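Side-chain contacts in sialyltransferase 0160 (Photobacterium damselae, PDB 4R84), which probably transfers sialic acid from its CMP-activated donor to galactose-ended acceptor glycans, as a GT-B glycosyltransferase with Rossmann-like domains: residues N265-T270 with Y282-L287; H207-L212 with P272-G277; Q379-I384 with L418-D423. One frame throughout, in Å; residues are numbered along the deposited sequence.

Contact 1 (N265-T270 with Y282-L287)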
loop_
_atom_site.group_PDB
_atom_site.type_symbol
_atom_site.label_atom_id
_atom_site.label_comp_id
_atom_site.label_asym_id
_atom_site.label_seq_id
_atom_site.Cartn_x
_atom_site.Cartn_y
_atom_site.Cartn_z
ATOM N N ASN A 265 13.349 21.601 9.878
ATOM C CA ASN A 265 13.401 22.274 11.172
ATOM C C ASN A 265 12.174 21.989 12.019
ATOM O O ASN A 265 12.255 21.947 13.240
ATOM C CB ASN A 265 13.557 23.785 10.994
ATOM C CG ASN A 265 14.877 24.162 10.358
ATOM O OD1 ASN A 265 15.846 23.414 10.425
ATOM N ND2 ASN A 265 14.917 25.332 9.729
ATOM N N TYR A 266 11.035 21.795 11.365
ATOM C CA TYR A 266 9.809 21.453 12.073
ATOM C C TYR A 266 9.953 20.076 12.713
ATOM O O TYR A 266 9.602 19.872 13.879
ATOM C CB TYR A 266 8.611 21.481 11.121
ATOM C CG TYR A 266 7.299 21.187 11.799
ATOM C CD1 TYR A 266 6.621 22.181 12.498
ATOM C CD2 TYR A 266 6.723 19.923 11.728
ATOM C CE1 TYR A 266 5.417 21.919 13.124
ATOM C CE2 TYR A 266 5.520 19.654 12.349
ATOM C CZ TYR A 266 4.869 20.659 13.045
ATOM O OH TYR A 266 3.664 20.398 13.659
ATOM N N LEU A 267 10.478 19.134 11.937
ATOM C CA LEU A 267 10.692 17.790 12.436
ATOM C C LEU A 267 11.727 17.785 13.558
ATOM O O LEU A 267 11.575 17.049 14.534
ATOM C CB LEU A 267 11.119 16.840 11.311
ATOM C CG LEU A 267 10.108 16.604 10.179
ATOM C CD1 LEU A 267 10.665 15.606 9.146
ATOM C CD2 LEU A 267 8.806 16.097 10.759
ATOM N N ALA A 268 12.758 18.622 13.422
ATOM C CA ALA A 268 13.847 18.685 14.408
ATOM C C ALA A 268 13.417 19.379 15.705
ATOM O O ALA A 268 14.156 19.382 16.691
ATOM C CB ALA A 268 15.063 19.384 13.814
ATOM N N GLY A 269 12.233 19.980 15.685
ATOM C CA GLY A 269 11.667 20.641 16.849
ATOM C C GLY A 269 12.378 21.920 17.240
ATOM O O GLY A 269 12.459 22.264 18.420
ATOM N N THR A 270 12.894 22.632 16.246
ATOM C CA THR A 270 13.579 23.892 16.495
ATOM C C THR A 270 12.780 25.049 15.915
ATOM O O THR A 270 13.179 26.210 16.027
ATOM C CB THR A 270 14.997 23.900 15.903
ATOM O OG1 THR A 270 14.933 23.676 14.492
ATOM C CG2 THR A 270 15.853 22.817 16.553
ATOM N N TYR A 282 5.693 16.496 -0.811
ATOM C CA TYR A 282 6.630 15.968 -1.794
ATOM C C TYR A 282 8.076 16.373 -1.524
ATOM O O TYR A 282 8.894 16.438 -2.441
ATOM C CB TYR A 282 6.222 16.396 -3.211
ATOM C CG TYR A 282 4.979 15.693 -3.699
ATOM C CD1 TYR A 282 4.954 14.313 -3.857
ATOM C CD2 TYR A 282 3.835 16.412 -4.010
ATOM C CE1 TYR A 282 3.815 13.666 -4.301
ATOM C CE2 TYR A 282 2.688 15.776 -4.456
ATOM C CZ TYR A 282 2.680 14.414 -4.607
ATOM O OH TYR A 282 1.540 13.790 -5.049
ATOM N N ASN A 283 8.393 16.627 -0.259
ATOM C CA ASN A 283 9.778 16.886 0.149
ATOM C C ASN A 283 10.377 15.799 1.039
ATOM O O ASN A 283 11.501 15.944 1.522
ATOM C CB ASN A 283 9.876 18.213 0.889
ATOM C CG ASN A 283 10.109 19.376 -0.035
ATOM O OD1 ASN A 283 10.688 19.223 -1.115
ATOM N ND2 ASN A 283 9.659 20.553 0.381
ATOM N N TRP A 284 9.631 14.732 1.290
ATOM C CA TRP A 284 10.114 13.719 2.229
ATOM C C TRP A 284 11.350 13.001 1.702
ATOM O O TRP A 284 12.214 12.609 2.488
ATOM C CB TRP A 284 9.005 12.730 2.564
ATOM C CG TRP A 284 7.977 13.396 3.444
ATOM C CD1 TRP A 284 6.884 14.109 3.040
ATOM C CD2 TRP A 284 7.974 13.434 4.872
ATOM N NE1 TRP A 284 6.204 14.588 4.134
ATOM C CE2 TRP A 284 6.862 14.190 5.275
ATOM C CE3 TRP A 284 8.822 12.907 5.861
ATOM C CZ2 TRP A 284 6.553 14.420 6.619
ATOM C CZ3 TRP A 284 8.519 13.136 7.195
ATOM C CH2 TRP A 284 7.392 13.886 7.561
ATOM N N HIS A 285 11.451 12.863 0.381
ATOM C CA HIS A 285 12.597 12.168 -0.218
ATOM C C HIS A 285 13.908 12.959 -0.097
ATOM O O HIS A 285 14.986 12.414 -0.328
ATOM C CB HIS A 285 12.310 11.854 -1.684
ATOM C CG HIS A 285 12.246 13.067 -2.554
ATOM N ND1 HIS A 285 11.314 14.065 -2.366
ATOM C CD2 HIS A 285 12.994 13.444 -3.619
ATOM C CE1 HIS A 285 11.496 15.011 -3.272
ATOM N NE2 HIS A 285 12.509 14.657 -4.045
ATOM N N LYS A 286 13.807 14.234 0.277
ATOM C CA LYS A 286 14.976 15.090 0.510
ATOM C C LYS A 286 15.567 14.849 1.888
ATOM O O LYS A 286 16.694 15.254 2.178
ATOM C CB LYS A 286 14.597 16.572 0.375
ATOM C CG LYS A 286 14.160 17.044 -1.008
ATOM C CD LYS A 286 15.338 17.212 -1.952
ATOM C CE LYS A 286 15.583 15.995 -2.807
ATOM N NZ LYS A 286 16.754 16.212 -3.706
ATOM N N LEU A 287 14.798 14.206 2.750
ATOM C CA LEU A 287 15.215 14.028 4.140
ATOM C C LEU A 287 15.352 12.576 4.575
ATOM O O LEU A 287 16.117 12.266 5.502
ATOM C CB LEU A 287 14.228 14.743 5.066
ATOM C CG LEU A 287 14.093 16.248 4.819
ATOM C CD1 LEU A 287 13.023 16.854 5.719
ATOM C CD2 LEU A 287 15.416 16.956 5.023
#
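Leu267 and Leu287 mark the nearest approach of the two backbones, yet their CA atoms stay 10.2 Å apart, so side chains alone bridge the gap. Leu267 stands near the C-terminal end of helix 252-267, which closes in a Schellman motif: Gly269 takes a positive phi (70°), and the N of Thr270 reaches back to the O of Asn265. Facing it, 282-287 is a loop in which 284-286 have helical backbone angles but lack regular helix bonding. Helix 252-267 belongs to the beta-alpha-beta crossover between the parallel neighbours 225-233 and 290-294, and this loop leads on to the second strand. With CG anti to the carbonyl carbon (chi1 -63°), Leu267 extends its branched end toward the indole of Trp284 at a slant. Its CD1 lies 3.8 Å from CZ3 of Trp284, and its CD2 is 4.1 Å from CH2 of Trp284. Tryptophan suits the place because its long ring spans the gap while its NE1 donates to the O of Asn280. Pro213 of helix 213-219 touches both Leu267 and Trp284, and Ile216 touches Trp284. Leu287 adds a lighter touch, CD1 to CD1 of Leu267 at 4.3 Å, and leans on Val260 and Leu263.

Contact 2 (H207-L212 with P272-G277)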
loop_
_atom_site.group_PDB
_atom_site.type_symbol
_atom_site.label_atom_id
_atom_site.label_comp_id
_atom_site.label_asym_id
_atom_site.label_seq_id
_atom_site.Cartn_x
_atom_site.Cartn_y
_atom_site.Cartn_z
ATOM N N HIS A 207 -1.847 12.643 3.176
ATOM C CA HIS A 207 -1.913 12.970 4.593
ATOM C C HIS A 207 -0.655 12.626 5.354
ATOM O O HIS A 207 -0.692 12.507 6.568
ATOM C CB HIS A 207 -3.114 12.270 5.207
ATOM C CG HIS A 207 -4.404 12.711 4.593
ATOM N ND1 HIS A 207 -5.003 12.030 3.557
ATOM C CD2 HIS A 207 -5.169 13.803 4.818
ATOM C CE1 HIS A 207 -6.104 12.664 3.195
ATOM N NE2 HIS A 207 -6.227 13.744 3.945
ATOM N N VAL A 208 0.461 12.514 4.640
ATOM C CA VAL A 208 1.725 12.177 5.277
ATOM C C VAL A 208 2.103 13.173 6.381
ATOM O O VAL A 208 2.607 12.770 7.438
ATOM C CB VAL A 208 2.874 12.071 4.235
ATOM C CG1 VAL A 208 3.009 13.359 3.434
ATOM C CG2 VAL A 208 4.193 11.727 4.922
ATOM N N PHE A 209 1.831 14.462 6.168
ATOM C CA PHE A 209 2.238 15.456 7.155
ATOM C C PHE A 209 1.372 15.418 8.413
ATOM O O PHE A 209 1.790 15.870 9.480
ATOM C CB PHE A 209 2.208 16.873 6.564
ATOM C CG PHE A 209 2.840 17.887 7.464
ATOM C CD1 PHE A 209 4.214 17.917 7.623
ATOM C CD2 PHE A 209 2.064 18.791 8.173
ATOM C CE1 PHE A 209 4.808 18.830 8.468
ATOM C CE2 PHE A 209 2.653 19.713 9.019
ATOM C CZ PHE A 209 4.030 19.726 9.167
ATOM N N ASN A 210 0.161 14.891 8.295
ATOM C CA ASN A 210 -0.671 14.731 9.485
ATOM C C ASN A 210 -0.292 13.477 10.271
ATOM O O ASN A 210 -0.602 13.373 11.456
ATOM C CB ASN A 210 -2.150 14.680 9.108
ATOM C CG ASN A 210 -2.710 16.040 8.763
ATOM O OD1 ASN A 210 -2.177 17.073 9.182
ATOM N ND2 ASN A 210 -3.800 16.053 8.009
ATOM N N ASN A 211 0.366 12.525 9.611
ATOM C CA ASN A 211 0.617 11.231 10.251
ATOM C C ASN A 211 2.026 10.989 10.779
ATOM O O ASN A 211 2.183 10.348 11.819
ATOM C CB ASN A 211 0.276 10.088 9.283
ATOM C CG ASN A 211 -1.222 9.932 9.058
ATOM O OD1 ASN A 211 -2.043 10.320 9.899
ATOM N ND2 ASN A 211 -1.585 9.358 7.911
ATOM N N LEU A 212 3.053 11.466 10.076
ATOM C CA LEU A 212 4.424 11.109 10.473
ATOM C C LEU A 212 5.091 12.069 11.474
ATOM O O LEU A 212 5.775 11.603 12.392
ATOM C CB LEU A 212 5.320 10.970 9.235
ATOM C CG LEU A 212 4.857 9.905 8.223
ATOM C CD1 LEU A 212 5.939 9.630 7.178
ATOM C CD2 LEU A 212 4.474 8.602 8.920
ATOM N N PRO A 272 8.349 26.131 15.031
ATOM C CA PRO A 272 6.925 25.789 15.001
ATOM C C PRO A 272 6.303 25.946 13.616
ATOM O O PRO A 272 5.159 25.544 13.413
ATOM C CB PRO A 272 6.302 26.796 15.987
ATOM C CG PRO A 272 7.442 27.673 16.469
ATOM C CD PRO A 272 8.556 27.507 15.496
ATOM N N ASP A 273 7.063 26.512 12.684
ATOM C CA ASP A 273 6.567 26.791 11.342
ATOM C C ASP A 273 6.642 25.565 10.447
ATOM O O ASP A 273 7.703 24.967 10.286
ATOM C CB ASP A 273 7.353 27.936 10.699
ATOM C CG ASP A 273 7.257 29.230 11.490
ATOM O OD1 ASP A 273 6.161 29.548 11.996
ATOM O OD2 ASP A 273 8.283 29.937 11.584
ATOM N N ALA A 274 5.510 25.201 9.859
ATOM C CA ALA A 274 5.437 24.015 9.018
ATOM C C ALA A 274 5.254 24.409 7.561
ATOM O O ALA A 274 4.662 25.453 7.272
ATOM C CB ALA A 274 4.302 23.119 9.474
ATOM N N PRO A 275 5.760 23.581 6.635
ATOM C CA PRO A 275 5.489 23.861 5.223
ATOM C C PRO A 275 4.008 23.730 4.953
ATOM O O PRO A 275 3.349 22.885 5.546
ATOM C CB PRO A 275 6.270 22.766 4.474
ATOM C CG PRO A 275 7.202 22.219 5.455
ATOM C CD PRO A 275 6.552 22.355 6.798
ATOM N N LYS A 276 3.482 24.591 4.094
ATOM C CA LYS A 276 2.090 24.496 3.709
ATOM C C LYS A 276 2.031 23.902 2.304
ATOM O O LYS A 276 2.964 24.059 1.504
ATOM C CB LYS A 276 1.395 25.859 3.767
ATOM C CG LYS A 276 -0.118 25.760 3.539
ATOM C CD LYS A 276 -0.810 27.113 3.522
ATOM C CE LYS A 276 -2.321 26.946 3.327
ATOM N NZ LYS A 276 -3.014 26.331 4.501
ATOM N N GLY A 277 0.945 23.195 2.022
ATOM C CA GLY A 277 0.717 22.661 0.697
ATOM C C GLY A 277 1.706 21.588 0.299
ATOM O O GLY A 277 2.119 20.780 1.140
#
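Phe209, on the short helix 208-211, is the one side chain through which this helix reaches the loop segment 272-277, touching Ala274 and Pro275. Its CB points toward that segment but meets none of its atoms; it only directs the ring toward the loop. Setting CG anti to the backbone N (chi1 -170°) swings the ring off the helix and out across the gap. The next ring atoms are still short of contact: CD1 is 5.1 Å from CD of Pro275, and CD2 is 5.0 Å from CB of Ala274. Contact begins one atom further on. CE1 comes within 4.3 Å of the Pro275 CD, a loose touch, whereas CE2 is 3.8 Å from CB of Ala274. At the tip, CZ closes to 3.4 Å from the Ala274 CB, a tight carbon-carbon approach. Both loop atoms come at the ring obliquely.

The residue types follow from this geometry. Segment 274-276 runs in an extended conformation, which the ring of Pro275 helps to hold, and the small methyl of Ala274 lets the phenyl tip come close to the loop backbone. Pro275 is buried and also rests on Leu262 and Leu263 of helix 252-267, while Leu263 and the ring of Tyr266 lie against Phe209 as well. On the same short helix, Val208 and Leu212 turn to Trp284, and Asn211 ties the helix to Thr203 on strand 197-204 through its ND2. The contact thus joins the short helix that follows strand 197-204 to the loop leading from helix 252-267 toward strand 290-294, apolar packing among the connections around the sheet of a Rossmann-like domain.

Contact 3 (Q379-I384 with L418-D423)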
loop_
_atom_site.group_PDB
_atom_site.type_symbol
_atom_site.label_atom_id
_atom_site.label_comp_id
_atom_site.label_asym_id
_atom_site.label_seq_id
_atom_site.Cartn_x
_atom_site.Cartn_y
_atom_site.Cartn_z
ATOM N N GLN A 379 -32.847 7.581 -9.125
ATOM C CA GLN A 379 -32.014 8.134 -10.177
ATOM C C GLN A 379 -30.984 7.121 -10.646
ATOM O O GLN A 379 -30.681 7.034 -11.838
ATOM C CB GLN A 379 -31.315 9.408 -9.719
ATOM C CG GLN A 379 -32.270 10.540 -9.376
ATOM C CD GLN A 379 -33.394 10.662 -10.396
ATOM O OE1 GLN A 379 -33.167 11.035 -11.537
ATOM N NE2 GLN A 379 -34.626 10.390 -9.959
ATOM N N GLN A 380 -30.464 6.330 -9.708
ATOM C CA GLN A 380 -29.458 5.337 -10.056
ATOM C C GLN A 380 -30.100 4.193 -10.823
ATOM O O GLN A 380 -29.515 3.679 -11.779
ATOM C CB GLN A 380 -28.736 4.858 -8.805
ATOM C CG GLN A 380 -28.026 6.026 -8.095
ATOM C CD GLN A 380 -27.235 5.589 -6.875
ATOM O OE1 GLN A 380 -26.287 4.810 -6.976
ATOM N NE2 GLN A 380 -27.636 6.077 -5.714
ATOM N N VAL A 381 -31.318 3.820 -10.432
ATOM C CA VAL A 381 -32.083 2.842 -11.200
ATOM C C VAL A 381 -32.300 3.356 -12.623
ATOM O O VAL A 381 -32.147 2.614 -13.600
ATOM C CB VAL A 381 -33.440 2.527 -10.535
ATOM C CG1 VAL A 381 -34.286 1.655 -11.446
ATOM C CG2 VAL A 381 -33.205 1.801 -9.213
ATOM N N ASN A 382 -32.608 4.643 -12.752
ATOM C CA ASN A 382 -32.783 5.241 -14.077
ATOM C C ASN A 382 -31.493 5.126 -14.883
ATOM O O ASN A 382 -31.531 4.821 -16.075
ATOM C CB ASN A 382 -33.200 6.704 -13.972
ATOM C CG ASN A 382 -34.585 6.880 -13.377
ATOM O OD1 ASN A 382 -35.349 5.922 -13.249
ATOM N ND2 ASN A 382 -34.921 8.119 -13.021
ATOM N N VAL A 383 -30.347 5.363 -14.240
ATOM C CA VAL A 383 -29.067 5.222 -14.934
ATOM C C VAL A 383 -28.869 3.793 -15.463
ATOM O O VAL A 383 -28.457 3.592 -16.604
ATOM C CB VAL A 383 -27.856 5.604 -14.034
ATOM C CG1 VAL A 383 -26.549 5.333 -14.775
ATOM C CG2 VAL A 383 -27.930 7.067 -13.647
ATOM N N ILE A 384 -29.139 2.792 -14.633
ATOM C CA ILE A 384 -28.968 1.407 -15.073
ATOM C C ILE A 384 -29.918 1.071 -16.227
ATOM O O ILE A 384 -29.531 0.419 -17.197
ATOM C CB ILE A 384 -29.220 0.424 -13.929
ATOM C CG1 ILE A 384 -28.275 0.744 -12.770
ATOM C CG2 ILE A 384 -29.044 -1.027 -14.422
ATOM C CD1 ILE A 384 -28.619 0.018 -11.485
ATOM N N LEU A 418 -30.847 -2.884 -5.903
ATOM C CA LEU A 418 -30.702 -4.309 -6.169
ATOM C C LEU A 418 -32.065 -4.939 -6.463
ATOM O O LEU A 418 -32.202 -5.766 -7.369
ATOM C CB LEU A 418 -30.017 -5.018 -4.991
ATOM C CG LEU A 418 -29.577 -6.466 -5.217
ATOM C CD1 LEU A 418 -28.563 -6.522 -6.359
ATOM C CD2 LEU A 418 -29.000 -7.058 -3.930
ATOM N N GLY A 419 -33.068 -4.537 -5.693
ATOM C CA GLY A 419 -34.397 -5.098 -5.826
ATOM C C GLY A 419 -35.083 -4.705 -7.123
ATOM O O GLY A 419 -36.108 -5.284 -7.486
ATOM N N SER A 420 -34.528 -3.724 -7.826
ATOM C CA SER A 420 -35.160 -3.232 -9.054
ATOM C C SER A 420 -34.737 -4.025 -10.282
ATOM O O SER A 420 -35.292 -3.855 -11.370
ATOM C CB SER A 420 -34.837 -1.755 -9.276
ATOM O OG SER A 420 -35.298 -0.971 -8.198
ATOM N N PHE A 421 -33.768 -4.908 -10.089
ATOM C CA PHE A 421 -33.237 -5.743 -11.156
ATOM C C PHE A 421 -33.072 -7.161 -10.635
ATOM O O PHE A 421 -32.060 -7.494 -10.030
ATOM C CB PHE A 421 -31.900 -5.182 -11.670
ATOM C CG PHE A 421 -32.009 -3.783 -12.200
ATOM C CD1 PHE A 421 -31.878 -2.694 -11.361
ATOM C CD2 PHE A 421 -32.300 -3.558 -13.537
ATOM C CE1 PHE A 421 -32.021 -1.408 -11.835
ATOM C CE2 PHE A 421 -32.436 -2.267 -14.020
ATOM C CZ PHE A 421 -32.299 -1.192 -13.166
ATOM N N PRO A 422 -34.105 -7.988 -10.838
ATOM C CA PRO A 422 -34.204 -9.342 -10.284
ATOM C C PRO A 422 -33.003 -10.242 -10.593
ATOM O O PRO A 422 -32.656 -11.076 -9.761
ATOM C CB PRO A 422 -35.473 -9.888 -10.941
ATOM C CG PRO A 422 -36.304 -8.664 -11.200
ATOM C CD PRO A 422 -35.310 -7.618 -11.606
ATOM N N ASP A 423 -32.386 -10.101 -11.763
ATOM C CA ASP A 423 -31.285 -10.999 -12.095
ATOM C C ASP A 423 -29.915 -10.362 -11.874
ATOM O O ASP A 423 -28.895 -10.911 -12.289
ATOM C CB ASP A 423 -31.392 -11.431 -13.554
ATOM C CG ASP A 423 -32.547 -12.389 -13.802
ATOM O OD1 ASP A 423 -32.946 -13.132 -12.876
ATOM O OD2 ASP A 423 -33.065 -12.378 -14.937
#
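Ile384 and Phe421 make the tight half of this contact, between helix 373-388 and the turn that follows helix 412-419. The CG2 of Ile384 sits over one face of the phenyl ring, displaced toward the rim, in a CH-pi contact 3.9 Å from the ring centroid and 27° off its normal. It is closest to the ring tip, 3.5 Å from CZ of Phe421. A chi1 of -57° leaves this methyl anti to the backbone N, where it faces the ring, while the other branch carries CD1 of Ile384 to within 3.7 Å of CE1 on Phe421; isoleucine can therefore touch the ring with both branches. Val381, one helical turn earlier, runs alongside the phenyl head to tail, with CG1 3.8 Å from CE1 of Phe421, while its backbone O lies in the ring plane at the edge. Asn385 and Ile388 extend this cradle along the same helix, and a flat apolar phenylalanine fits it well.

The looser half belongs to Ser420, which is partly exposed. Its OG stands 3.6 Å from CG2 of Val381, a van der Waals touch, the hydroxyl being bonded to the O of Ile416 in helix 412-419. Small and able to turn its polar end back to the helix before it, serine suits this border, beyond which Gly419 and Pro422 are exposed. Helix 373-388 links the parallel strands 358-362 and 401-405, and helix 412-419 links 401-405 to 425-427, so the helix of one beta-alpha-beta crossover packs against the turn ending the helix of the next, as expected of a Rossmann-type domain.

In the fold
Contacts 1 and 2 adjoin, with centres about 9 Å apart, and their segments alternate along the chain. Among the touches that join them, CE2 of Tyr266 lies 3.5 Å from CZ of Phe209, the planes of the two rings about 40° apart, and NE1 of Trp284 lies 3.5 Å from CG1 of Val208. Contact 3 is far away, its centre about 51 Å from that of contact 1 and about 44 Å from that of contact 2, and lies among the connections of the separate four-stranded parallel sheet. Its Ile384 side chain is about 11 Å from the bound CMP-3-fluoro-sialic acid and so does not touch it. The two sheets probably represent the paired Rossmann-like domains of a GT-B enzyme.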